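Local atomic coordinates of alanine dehydrogenase/pyridine nucleotide transhydrogenase (Mycobacterium smegmatis str. MC2 155, PDB entry 3P2Y), a protein that probably takes part in proton-pumping transhydrogenation between NADH and NADP, as the nucleotide-binding alpha 1 subunit of a pyridine nucleotide transhydrogenase. Residues V269-L274 / G306-L311; Q152-G157 / G196-A201; A65-A70 / M335-S340; Y158-L163 / V297-A302. All blocks are in the same frame, centred on the assembly; numbering follows the deposited sequence.

Contact 1 of 4, residues V269-L274 / G306-L311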
loop_
_atom_site.group_PDB
_atom_site.type_symbol
_atom_site.label_atom_id
_atom_site.label_comp_id
_atom_site.label_asym_id
_atom_site.label_seq_id
_atom_site.Cartn_x
_atom_site.Cartn_y
_atom_site.Cartn_z
ATOM N N VAL A 269 -8.907 -7.723 -8.354
ATOM C CA VAL A 269 -10.167 -7.277 -8.934
ATOM C C VAL A 269 -10.661 -6.119 -8.072
ATOM O O VAL A 269 -10.798 -6.261 -6.828
ATOM C CB VAL A 269 -11.242 -8.417 -8.954
ATOM C CG1 VAL A 269 -12.603 -7.859 -9.447
ATOM C CG2 VAL A 269 -10.766 -9.593 -9.819
ATOM N N ILE A 270 -10.906 -4.972 -8.714
ATOM C CA ILE A 270 -11.365 -3.786 -7.997
ATOM C C ILE A 270 -12.771 -3.497 -8.492
ATOM O O ILE A 270 -12.999 -3.397 -9.702
ATOM C CB ILE A 270 -10.426 -2.583 -8.266
ATOM C CG1 ILE A 270 -9.000 -2.941 -7.817
ATOM C CG2 ILE A 270 -10.947 -1.319 -7.565
ATOM C CD1 ILE A 270 -7.937 -1.932 -8.147
ATOM N N THR A 271 -13.718 -3.384 -7.556
ATOM C CA THR A 271 -15.116 -3.148 -7.946
ATOM C C THR A 271 -15.563 -1.783 -7.437
ATOM O O THR A 271 -15.275 -1.417 -6.288
ATOM C CB THR A 271 -16.064 -4.270 -7.423
ATOM O OG1 THR A 271 -16.190 -4.172 -5.999
ATOM C CG2 THR A 271 -15.485 -5.658 -7.761
ATOM N N THR A 272 -16.268 -1.020 -8.273
ATOM C CA THR A 272 -16.521 0.386 -7.908
ATOM C C THR A 272 -17.966 0.808 -8.156
ATOM O O THR A 272 -18.309 1.961 -7.914
ATOM C CB THR A 272 -15.618 1.400 -8.692
ATOM O OG1 THR A 272 -16.106 1.541 -10.042
ATOM C CG2 THR A 272 -14.135 0.979 -8.727
ATOM N N ALA A 273 -18.783 -0.096 -8.693
ATOM C CA ALA A 273 -20.103 0.313 -9.215
ATOM C C ALA A 273 -21.079 0.682 -8.100
ATOM O O ALA A 273 -21.250 -0.060 -7.113
ATOM C CB ALA A 273 -20.683 -0.751 -10.084
ATOM N N LEU A 274 -21.731 1.835 -8.281
ATOM C CA LEU A 274 -22.710 2.341 -7.322
ATOM C C LEU A 274 -23.997 2.689 -8.038
ATOM O O LEU A 274 -23.996 2.948 -9.250
ATOM C CB LEU A 274 -22.211 3.608 -6.624
ATOM C CG LEU A 274 -20.839 3.516 -5.955
ATOM C CD1 LEU A 274 -20.286 4.894 -5.623
ATOM C CD2 LEU A 274 -20.900 2.620 -4.725
ATOM N N GLY A 306 -23.644 -2.301 0.604
ATOM C CA GLY A 306 -23.840 -3.738 0.508
ATOM C C GLY A 306 -22.710 -4.503 -0.166
ATOM O O GLY A 306 -22.608 -5.722 -0.001
ATOM N N GLY A 307 -21.854 -3.788 -0.902
ATOM C CA GLY A 307 -20.727 -4.413 -1.622
ATOM C C GLY A 307 -21.095 -4.970 -2.988
ATOM O O GLY A 307 -22.196 -5.493 -3.177
ATOM N N ASN A 308 -20.164 -4.879 -3.941
ATOM C CA ASN A 308 -20.335 -5.486 -5.255
ATOM C C ASN A 308 -20.085 -6.977 -5.188
ATOM O O ASN A 308 -20.426 -7.706 -6.132
ATOM C CB ASN A 308 -19.350 -4.888 -6.273
ATOM C CG ASN A 308 -19.513 -3.370 -6.440
ATOM O OD1 ASN A 308 -18.545 -2.609 -6.309
ATOM N ND2 ASN A 308 -20.739 -2.921 -6.702
ATOM N N CYS A 309 -19.442 -7.416 -4.097
ATOM C CA CYS A 309 -19.078 -8.824 -3.939
ATOM C C CYS A 309 -19.960 -9.446 -2.880
ATOM O O CYS A 309 -20.106 -8.914 -1.785
ATOM C CB CYS A 309 -17.592 -9.002 -3.571
ATOM S SG CYS A 309 -17.056 -10.724 -3.413
ATOM N N GLU A 310 -20.536 -10.593 -3.224
ATOM C CA GLU A 310 -21.405 -11.348 -2.316
ATOM C C GLU A 310 -20.745 -11.686 -0.961
ATOM O O GLU A 310 -21.420 -11.767 0.070
ATOM C CB GLU A 310 -21.876 -12.617 -3.050
ATOM C CG GLU A 310 -22.727 -13.608 -2.261
ATOM C CD GLU A 310 -23.204 -14.797 -3.120
ATOM O OE1 GLU A 310 -22.856 -14.886 -4.334
ATOM O OE2 GLU A 310 -23.926 -15.653 -2.558
ATOM N N LEU A 311 -19.431 -11.877 -0.965
ATOM C CA LEU A 311 -18.729 -12.301 0.245
ATOM C C LEU A 311 -18.155 -11.120 1.039
ATOM O O LEU A 311 -17.525 -11.309 2.076
ATOM C CB LEU A 311 -17.640 -13.312 -0.116
ATOM C CG LEU A 311 -18.156 -14.593 -0.787
ATOM C CD1 LEU A 311 -17.011 -15.394 -1.388
ATOM C CD2 LEU A 311 -18.957 -15.443 0.223
#
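T271, the last residue of strand 268-271, and A273 just beyond it are tied together by the side-chain amide of N308, which reaches in from the loop that follows strand 297-300. Two hydrogen bonds carry the contact. T271 OG1 donates to N308 OD1 over 2.8 Å, lying in the plane of the amide carbonyl and on one of its lone pairs. The threonine can do this because its hydroxyl sits between its own backbone N and carbonyl carbon (chi1 70°). At the other end of the amide, N308 ND2 donates to the backbone oxygen A273 O at 2.9 Å. That bond is almost straight, 176° at the hydrogen, and A273 O lies practically in the amide plane. The same ND2 also donates to P281 O, so the amide is held at both ends and its rotation is fixed.

The van der Waals part is small. The T271 and N308 side chains run past each other in opposite directions, with T271 CB 3.5 Å from N308 CB, while A273 CB lies 4.0 Å from N308 ND2.

Bonds from further off set the loop itself. D300, on the neighbouring strand 297-300, accepts from the backbone N of N308 through OD1 and from that of C309 through OD2, and so positions the residue that grips T271. Beyond the strand, T272 OG1 is hydrogen-bonded to G191 O, in what is probably the glycine-rich turn of a GxGxxG pattern. Polar loops gathered over the C-terminal ends of parallel strands are characteristic of a Rossmann-type domain, where dinucleotides usually bind.

Contact 2 of 4, residues Q152-G157 / G196-A201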
loop_
_atom_site.group_PDB
_atom_site.type_symbol
_atom_site.label_atom_id
_atom_site.label_comp_id
_atom_site.label_asym_id
_atom_site.label_seq_id
_atom_site.Cartn_x
_atom_site.Cartn_y
_atom_site.Cartn_z
ATOM N N GLN A 152 -12.907 13.081 -4.929
ATOM C CA GLN A 152 -12.775 12.042 -3.897
ATOM C C GLN A 152 -12.672 10.649 -4.508
ATOM O O GLN A 152 -11.918 9.781 -4.002
ATOM C CB GLN A 152 -13.899 12.129 -2.858
ATOM C CG GLN A 152 -13.955 13.535 -2.198
ATOM C CD GLN A 152 -12.589 14.000 -1.650
ATOM O OE1 GLN A 152 -12.167 13.546 -0.602
ATOM N NE2 GLN A 152 -11.919 14.921 -2.352
ATOM N N ALA A 153 -13.406 10.432 -5.597
ATOM C CA ALA A 153 -13.355 9.124 -6.275
ATOM C C ALA A 153 -11.982 8.905 -6.908
ATOM O O ALA A 153 -11.491 7.760 -6.937
ATOM C CB ALA A 153 -14.489 9.039 -7.345
ATOM N N ASN A 154 -11.348 9.971 -7.418
ATOM C CA ASN A 154 -9.960 9.860 -7.934
ATOM C C ASN A 154 -9.020 9.375 -6.857
ATOM O O ASN A 154 -8.205 8.476 -7.087
ATOM C CB ASN A 154 -9.425 11.198 -8.463
ATOM C CG ASN A 154 -9.470 11.298 -9.949
ATOM O OD1 ASN A 154 -8.995 10.402 -10.671
ATOM N ND2 ASN A 154 -10.010 12.433 -10.449
ATOM N N VAL A 155 -9.126 9.966 -5.669
ATOM C CA VAL A 155 -8.275 9.502 -4.564
ATOM C C VAL A 155 -8.584 8.021 -4.253
ATOM O O VAL A 155 -7.658 7.228 -4.021
ATOM C CB VAL A 155 -8.453 10.354 -3.291
ATOM C CG1 VAL A 155 -7.606 9.752 -2.116
ATOM C CG2 VAL A 155 -8.034 11.839 -3.575
ATOM N N ALA A 156 -9.870 7.679 -4.212
ATOM C CA ALA A 156 -10.276 6.337 -3.819
ATOM C C ALA A 156 -9.758 5.295 -4.809
ATOM O O ALA A 156 -9.251 4.253 -4.374
ATOM C CB ALA A 156 -11.794 6.239 -3.653
ATOM N N GLY A 157 -9.849 5.582 -6.127
ATOM C CA GLY A 157 -9.381 4.611 -7.125
ATOM C C GLY A 157 -7.884 4.351 -6.988
ATOM O O GLY A 157 -7.422 3.204 -7.094
ATOM N N GLY A 196 -12.796 4.036 -10.946
ATOM C CA GLY A 196 -12.358 2.854 -11.720
ATOM C C GLY A 196 -11.292 3.239 -12.740
ATOM O O GLY A 196 -10.352 2.486 -12.999
ATOM N N LEU A 197 -11.435 4.413 -13.347
ATOM C CA LEU A 197 -10.452 4.840 -14.328
ATOM C C LEU A 197 -9.103 5.119 -13.667
ATOM O O LEU A 197 -8.050 4.784 -14.216
ATOM C CB LEU A 197 -10.933 6.094 -15.055
ATOM C CG LEU A 197 -10.219 6.407 -16.372
ATOM C CD1 LEU A 197 -10.424 5.248 -17.403
ATOM C CD2 LEU A 197 -10.743 7.739 -16.941
ATOM N N GLN A 198 -9.130 5.785 -12.510
ATOM C CA GLN A 198 -7.900 6.022 -11.782
ATOM C C GLN A 198 -7.298 4.701 -11.310
ATOM O O GLN A 198 -6.083 4.537 -11.357
ATOM C CB GLN A 198 -8.135 6.963 -10.581
ATOM C CG GLN A 198 -6.775 7.413 -9.926
ATOM C CD GLN A 198 -5.896 8.164 -10.923
ATOM O OE1 GLN A 198 -4.865 7.642 -11.371
ATOM N NE2 GLN A 198 -6.322 9.352 -11.314
ATOM N N ALA A 199 -8.128 3.758 -10.880
ATOM C CA ALA A 199 -7.606 2.398 -10.524
ATOM C C ALA A 199 -6.892 1.733 -11.729
ATOM O O ALA A 199 -5.794 1.192 -11.595
ATOM C CB ALA A 199 -8.744 1.479 -10.004
ATOM N N LEU A 200 -7.502 1.801 -12.907
ATOM C CA LEU A 200 -6.813 1.255 -14.100
ATOM C C LEU A 200 -5.471 1.929 -14.357
ATOM O O LEU A 200 -4.476 1.239 -14.657
ATOM C CB LEU A 200 -7.697 1.384 -15.351
ATOM C CG LEU A 200 -8.907 0.447 -15.356
ATOM C CD1 LEU A 200 -9.858 0.929 -16.481
ATOM C CD2 LEU A 200 -8.517 -1.042 -15.572
ATOM N N ALA A 201 -5.435 3.268 -14.259
ATOM C CA ALA A 201 -4.212 4.012 -14.534
ATOM C C ALA A 201 -3.157 3.633 -13.508
ATOM O O ALA A 201 -1.989 3.395 -13.869
ATOM C CB ALA A 201 -4.457 5.553 -14.515
#
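Helix segments 152-157 and 196-201 run in roughly the same direction, their axes crossing at -36° and approaching to 7.4 Å. So close an approach goes with small residues where they meet: the CA atoms of G157 and A199 are only 4.4 Å apart. G157, having no side chain, lets its backbone lie directly against A199 and Q198 CB. G157 O comes within 3.5 Å of A199 CA in a CA-H...O contact, and the methyl A199 CB lies 3.6 Å from the same oxygen.

Beside this point two amides meet. Q198 NE2 donates to N154 OD1 at 2.9 Å, with 164° at the hydrogen. The acceptor is in the plane of the glutamine amide, whereas the donor lies above the asparagine carbonyl plane. With Q198 CG anti to the backbone N (chi1 -171°), that carbon sits 3.4 Å from the backbone oxygen N154 O, and a bend at chi2 then swings the amide over to N154 OD1. T177 and L175 of the second subunit pack on N154 and Q198 respectively. Helix 194-206 follows strand 186-190, and G196 closes a GxGxxG pattern consistent with the dinucleotide-binding beta-alpha unit of a Rossmann fold, here packed against the long helix 148-167.

Contact 3 of 4, residues A65-A70 / M335-S340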
loop_
_atom_site.group_PDB
_atom_site.type_symbol
_atom_site.label_atom_id
_atom_site.label_comp_id
_atom_site.label_asym_id
_atom_site.label_seq_id
_atom_site.Cartn_x
_atom_site.Cartn_y
_atom_site.Cartn_z
ATOM N N ALA A 65 -5.137 15.449 8.783
ATOM C CA ALA A 65 -4.314 15.643 7.588
ATOM C C ALA A 65 -2.885 16.117 7.935
ATOM O O ALA A 65 -2.105 16.453 7.053
ATOM C CB ALA A 65 -5.008 16.620 6.593
ATOM N N LEU A 66 -2.569 16.112 9.228
ATOM C CA LEU A 66 -1.248 16.486 9.768
ATOM C C LEU A 66 -0.881 17.974 9.669
ATOM O O LEU A 66 0.314 18.327 9.732
ATOM C CB LEU A 66 -0.132 15.564 9.225
ATOM C CG LEU A 66 -0.439 14.066 9.388
ATOM C CD1 LEU A 66 0.699 13.147 8.867
ATOM C CD2 LEU A 66 -0.761 13.748 10.833
ATOM N N PHE A 67 -1.894 18.842 9.552
ATOM C CA PHE A 67 -1.717 20.302 9.611
ATOM C C PHE A 67 -1.794 20.726 11.071
ATOM O O PHE A 67 -2.392 20.002 11.886
ATOM C CB PHE A 67 -2.823 21.013 8.852
ATOM C CG PHE A 67 -2.792 20.748 7.373
ATOM C CD1 PHE A 67 -1.623 20.973 6.663
ATOM C CD2 PHE A 67 -3.916 20.247 6.712
ATOM C CE1 PHE A 67 -1.567 20.721 5.288
ATOM C CE2 PHE A 67 -3.864 20.010 5.334
ATOM C CZ PHE A 67 -2.699 20.247 4.646
ATOM N N SER A 68 -1.221 21.881 11.409
ATOM C CA SER A 68 -1.381 22.398 12.782
ATOM C C SER A 68 -2.261 23.637 12.798
ATOM O O SER A 68 -2.529 24.252 11.749
ATOM C CB SER A 68 -0.012 22.743 13.384
ATOM O OG SER A 68 0.538 23.777 12.592
ATOM N N ASP A 69 -2.686 24.052 13.996
ATOM C CA ASP A 69 -3.432 25.301 14.130
ATOM C C ASP A 69 -2.547 26.435 13.601
ATOM O O ASP A 69 -3.043 27.368 12.957
ATOM C CB ASP A 69 -3.749 25.588 15.607
ATOM C CG ASP A 69 -4.908 24.759 16.148
ATOM O OD1 ASP A 69 -5.447 23.885 15.434
ATOM O OD2 ASP A 69 -5.242 24.964 17.337
ATOM N N ALA A 70 -1.231 26.355 13.874
ATOM C CA ALA A 70 -0.309 27.412 13.398
ATOM C C ALA A 70 -0.301 27.514 11.871
ATOM O O ALA A 70 -0.181 28.608 11.340
ATOM C CB ALA A 70 1.119 27.212 13.937
ATOM N N MET A 335 -5.758 9.359 2.543
ATOM C CA MET A 335 -4.776 10.195 1.833
ATOM C C MET A 335 -5.274 11.628 1.988
ATOM O O MET A 335 -5.662 12.315 1.025
ATOM C CB MET A 335 -4.635 9.746 0.355
ATOM C CG MET A 335 -3.308 10.279 -0.295
ATOM S SD MET A 335 -3.326 9.898 -2.063
ATOM C CE MET A 335 -4.286 11.271 -2.655
ATOM N N PRO A 336 -5.284 12.099 3.241
ATOM C CA PRO A 336 -6.175 13.221 3.551
ATOM C C PRO A 336 -5.699 14.618 3.136
ATOM O O PRO A 336 -6.518 15.528 3.062
ATOM C CB PRO A 336 -6.315 13.122 5.087
ATOM C CG PRO A 336 -4.973 12.605 5.532
ATOM C CD PRO A 336 -4.671 11.513 4.456
ATOM N N GLU A 337 -4.404 14.818 2.908
ATOM C CA GLU A 337 -4.002 16.163 2.515
ATOM C C GLU A 337 -4.468 16.422 1.097
ATOM O O GLU A 337 -5.147 17.442 0.845
ATOM C CB GLU A 337 -2.495 16.423 2.616
ATOM C CG GLU A 337 -2.180 17.760 1.888
ATOM C CD GLU A 337 -0.782 18.318 2.091
ATOM O OE1 GLU A 337 0.048 17.708 2.756
ATOM O OE2 GLU A 337 -0.543 19.423 1.539
ATOM N N HIS A 338 -4.129 15.541 0.160
ATOM C CA HIS A 338 -4.615 15.814 -1.214
ATOM C C HIS A 338 -6.119 15.608 -1.387
ATOM O O HIS A 338 -6.735 16.350 -2.143
ATOM C CB HIS A 338 -3.817 15.076 -2.292
ATOM C CG HIS A 338 -2.530 15.748 -2.654
ATOM N ND1 HIS A 338 -1.496 15.074 -3.272
ATOM C CD2 HIS A 338 -2.104 17.026 -2.493
ATOM C CE1 HIS A 338 -0.490 15.907 -3.480
ATOM N NE2 HIS A 338 -0.836 17.101 -3.024
ATOM N N ALA A 339 -6.725 14.657 -0.666
ATOM C CA ALA A 339 -8.200 14.553 -0.723
ATOM C C ALA A 339 -8.809 15.885 -0.248
ATOM O O ALA A 339 -9.726 16.425 -0.894
ATOM C CB ALA A 339 -8.712 13.359 0.133
ATOM N N SER A 340 -8.295 16.437 0.856
ATOM C CA SER A 340 -8.868 17.696 1.372
ATOM C C SER A 340 -8.574 18.877 0.491
ATOM O O SER A 340 -9.392 19.784 0.401
ATOM C CB SER A 340 -8.368 18.030 2.779
ATOM O OG SER A 340 -8.676 16.961 3.653
HETATM O O HOH W 1 -0.046 16.407 5.206
#
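The phenyl ring of F67 and the side chain of E337 cross at about a right angle, ring and carboxylate planes 67° apart. The touching corner of the ring is CZ, 3.7 Å from both E337 CG and E337 CD, which meet it obliquely. Over the centre of one ring face lies A65 O, 4.2 Å above the plane. E337 runs out straight beyond CG, its CG anti to the backbone N (chi1 168°), which carries the carboxylate past the ring. There E337 OE1 forms a salt bridge with R170 of the second subunit, and a water bridges E337 OE1 and A65 O, 2.8 Å from each.

A65 and P336 make the second, mainly apolar meeting. P336 CG lies 3.7 Å from A65 CA, and A65 CB is 4.0 Å from P336 CB, so the alanine rests against the proline ring in the first turn of the helix. Within that turn P336 O takes two donors, the backbone N and the hydroxyl of S340; S340 OG lies 2.7 Å from P336 O.

M335 is the N-cap of helix 336-354. The start of this late helix thus packs on the loop leading into helix 69-74, bringing the chain back onto its N-terminal family region beside the subunit interface, consistent with the two-domain alanine dehydrogenase/PNT fold.

Contact 4 of 4, residues Y158-L163 / V297-A302. With EDO (1,2-ethanediol), chain G.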
loop_
_atom_site.group_PDB
_atom_site.type_symbol
_atom_site.label_atom_id
_atom_site.label_comp_id
_atom_site.label_asym_id
_atom_site.label_seq_id
_atom_site.Cartn_x
_atom_site.Cartn_y
_atom_site.Cartn_z
ATOM N N TYR A 158 -7.118 5.425 -6.769
ATOM C CA TYR A 158 -5.661 5.308 -6.561
ATOM C C TYR A 158 -5.353 4.479 -5.308
ATOM O O TYR A 158 -4.558 3.520 -5.349
ATOM C CB TYR A 158 -5.085 6.732 -6.452
ATOM C CG TYR A 158 -3.679 6.841 -5.959
ATOM C CD1 TYR A 158 -2.609 6.556 -6.797
ATOM C CD2 TYR A 158 -3.417 7.258 -4.653
ATOM C CE1 TYR A 158 -1.290 6.666 -6.343
ATOM C CE2 TYR A 158 -2.088 7.379 -4.182
ATOM C CZ TYR A 158 -1.037 7.098 -5.054
ATOM O OH TYR A 158 0.277 7.209 -4.625
ATOM N N LYS A 159 -5.990 4.826 -4.191
ATOM C CA LYS A 159 -5.697 4.096 -2.931
ATOM C C LYS A 159 -6.225 2.654 -2.975
ATOM O O LYS A 159 -5.685 1.776 -2.271
ATOM C CB LYS A 159 -6.279 4.843 -1.728
ATOM C CG LYS A 159 -5.582 6.189 -1.426
ATOM C CD LYS A 159 -4.063 6.082 -1.297
ATOM C CE LYS A 159 -3.579 5.042 -0.212
ATOM N NZ LYS A 159 -3.820 5.652 1.204
ATOM N N ALA A 160 -7.261 2.402 -3.786
ATOM C CA ALA A 160 -7.779 1.008 -3.965
ATOM C C ALA A 160 -6.718 0.088 -4.542
ATOM O O ALA A 160 -6.562 -1.065 -4.103
ATOM C CB ALA A 160 -9.082 0.978 -4.867
ATOM N N VAL A 161 -5.964 0.599 -5.527
ATOM C CA VAL A 161 -4.881 -0.184 -6.119
ATOM C C VAL A 161 -3.759 -0.401 -5.126
ATOM O O VAL A 161 -3.192 -1.508 -5.066
ATOM C CB VAL A 161 -4.336 0.468 -7.435
ATOM C CG1 VAL A 161 -3.071 -0.279 -7.955
ATOM C CG2 VAL A 161 -5.437 0.400 -8.462
ATOM N N LEU A 162 -3.364 0.651 -4.403
ATOM C CA LEU A 162 -2.311 0.448 -3.403
ATOM C C LEU A 162 -2.721 -0.628 -2.390
ATOM O O LEU A 162 -1.884 -1.433 -1.949
ATOM C CB LEU A 162 -1.924 1.761 -2.676
ATOM C CG LEU A 162 -1.260 2.800 -3.594
ATOM C CD1 LEU A 162 -0.919 4.058 -2.779
ATOM C CD2 LEU A 162 0.001 2.216 -4.205
ATOM N N LEU A 163 -4.004 -0.642 -2.044
ATOM C CA LEU A 163 -4.486 -1.599 -1.025
ATOM C C LEU A 163 -4.446 -2.997 -1.617
ATOM O O LEU A 163 -3.966 -3.930 -0.961
ATOM C CB LEU A 163 -5.925 -1.245 -0.600
ATOM C CG LEU A 163 -6.565 -2.209 0.407
ATOM C CD1 LEU A 163 -5.710 -2.319 1.700
ATOM C CD2 LEU A 163 -8.022 -1.746 0.718
ATOM N N VAL A 297 -6.788 -10.909 -4.799
ATOM C CA VAL A 297 -7.484 -9.971 -3.907
ATOM C C VAL A 297 -8.654 -9.334 -4.648
ATOM O O VAL A 297 -8.513 -8.945 -5.809
ATOM C CB VAL A 297 -6.537 -8.798 -3.461
ATOM C CG1 VAL A 297 -7.252 -7.825 -2.511
ATOM C CG2 VAL A 297 -5.255 -9.326 -2.760
ATOM N N VAL A 298 -9.790 -9.208 -3.958
ATOM C CA VAL A 298 -10.918 -8.428 -4.432
ATOM C C VAL A 298 -11.002 -7.196 -3.544
ATOM O O VAL A 298 -11.147 -7.322 -2.313
ATOM C CB VAL A 298 -12.274 -9.211 -4.307
ATOM C CG1 VAL A 298 -13.504 -8.310 -4.692
ATOM C CG2 VAL A 298 -12.247 -10.485 -5.179
ATOM N N VAL A 299 -10.917 -6.017 -4.159
ATOM C CA VAL A 299 -11.039 -4.746 -3.411
ATOM C C VAL A 299 -12.406 -4.172 -3.806
ATOM O O VAL A 299 -12.612 -3.711 -4.932
ATOM C CB VAL A 299 -9.930 -3.745 -3.769
ATOM C CG1 VAL A 299 -10.054 -2.468 -2.859
ATOM C CG2 VAL A 299 -8.511 -4.389 -3.623
ATOM N N ASP A 300 -13.356 -4.258 -2.880
ATOM C CA ASP A 300 -14.748 -3.862 -3.118
ATOM C C ASP A 300 -14.947 -2.487 -2.501
ATOM O O ASP A 300 -14.857 -2.324 -1.271
ATOM C CB ASP A 300 -15.645 -4.939 -2.457
ATOM C CG ASP A 300 -17.140 -4.750 -2.713
ATOM O OD1 ASP A 300 -17.597 -3.672 -3.148
ATOM O OD2 ASP A 300 -17.881 -5.713 -2.384
ATOM N N LEU A 301 -15.173 -1.473 -3.340
ATOM C CA LEU A 301 -15.337 -0.107 -2.840
ATOM C C LEU A 301 -16.767 0.230 -2.453
ATOM O O LEU A 301 -17.030 1.327 -1.974
ATOM C CB LEU A 301 -14.873 0.941 -3.860
ATOM C CG LEU A 301 -13.415 0.828 -4.350
ATOM C CD1 LEU A 301 -13.014 2.108 -5.101
ATOM C CD2 LEU A 301 -12.495 0.573 -3.176
ATOM N N ALA A 302 -17.675 -0.715 -2.646
ATOM C CA ALA A 302 -19.117 -0.439 -2.482
ATOM C C ALA A 302 -19.710 -0.958 -1.149
ATOM O O ALA A 302 -20.937 -1.125 -1.029
ATOM C CB ALA A 302 -19.894 -1.006 -3.689
HETATM C C1 EDO G . -5.565 2.348 1.416
HETATM O O1 EDO G . -4.707 1.957 0.330
HETATM C C2 EDO G . -4.789 2.333 2.748
HETATM O O2 EDO G . -3.810 3.402 2.853
#
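V299 is the first residue of strand 297-300 to meet helix segment 158-163, and it packs against A160, whose CB points at the strand. Its CG1, anti to the backbone N (chi1 -176°), is 4.1 Å from A160 CB and 4.2 Å from L163 CD2. The other branch, V299 CG2, turns to the backbone oxygen A160 O at 3.9 Å. L163, one helical turn on, crosses the valine at a slant. This is helix 148-167 packing on one face of the parallel strands of the Rossmann-type sheet, with I270 on the adjacent strand touching the same A160.

D300 faces off this interface, and its OD2 is hydrogen-bonded to T312 OG1. L301 sends its isobutyl end back to the helix, where L301 CD2 rests 3.8 Å from A160 CB and CD1 slightly further. A302 follows, its backbone N donating to D300 OD1 over 3.0 Å to form an Asx turn.

On another side of the helix, K159 curls over a 1,2-ethanediol, probably from the crystallisation liquor. K159 NZ donates to O2 of the diol at 2.8 Å, while O1 of the diol donates to K159 O; the same NZ is also bonded to T334 OG1 and to S166 O of the second subunit.

How the contacts relate
Helix 148-167 joins contacts 2 and 4: its 152-157 part packs on helix 194-206, its next turns on strand 297-300. Contacts 1 and 4, both partly buried, share the same sheet, V269 O lying 2.7 Å from V299 N in neighbouring strands, yet 4 is apolar packing on the sheet's face and 1 is polar bonding at the strand ends. Contact 2, nearest the centre of the chain, is buried and combines backbone closeness with one amide pair. Contact 3, also buried, mixes apolar packing with a water bridge and an intersubunit salt bridge. M335 packs on V155 and Y158, linking contact 3 to contacts 2 and 4; all three touch the second subunit, contact 1 does not.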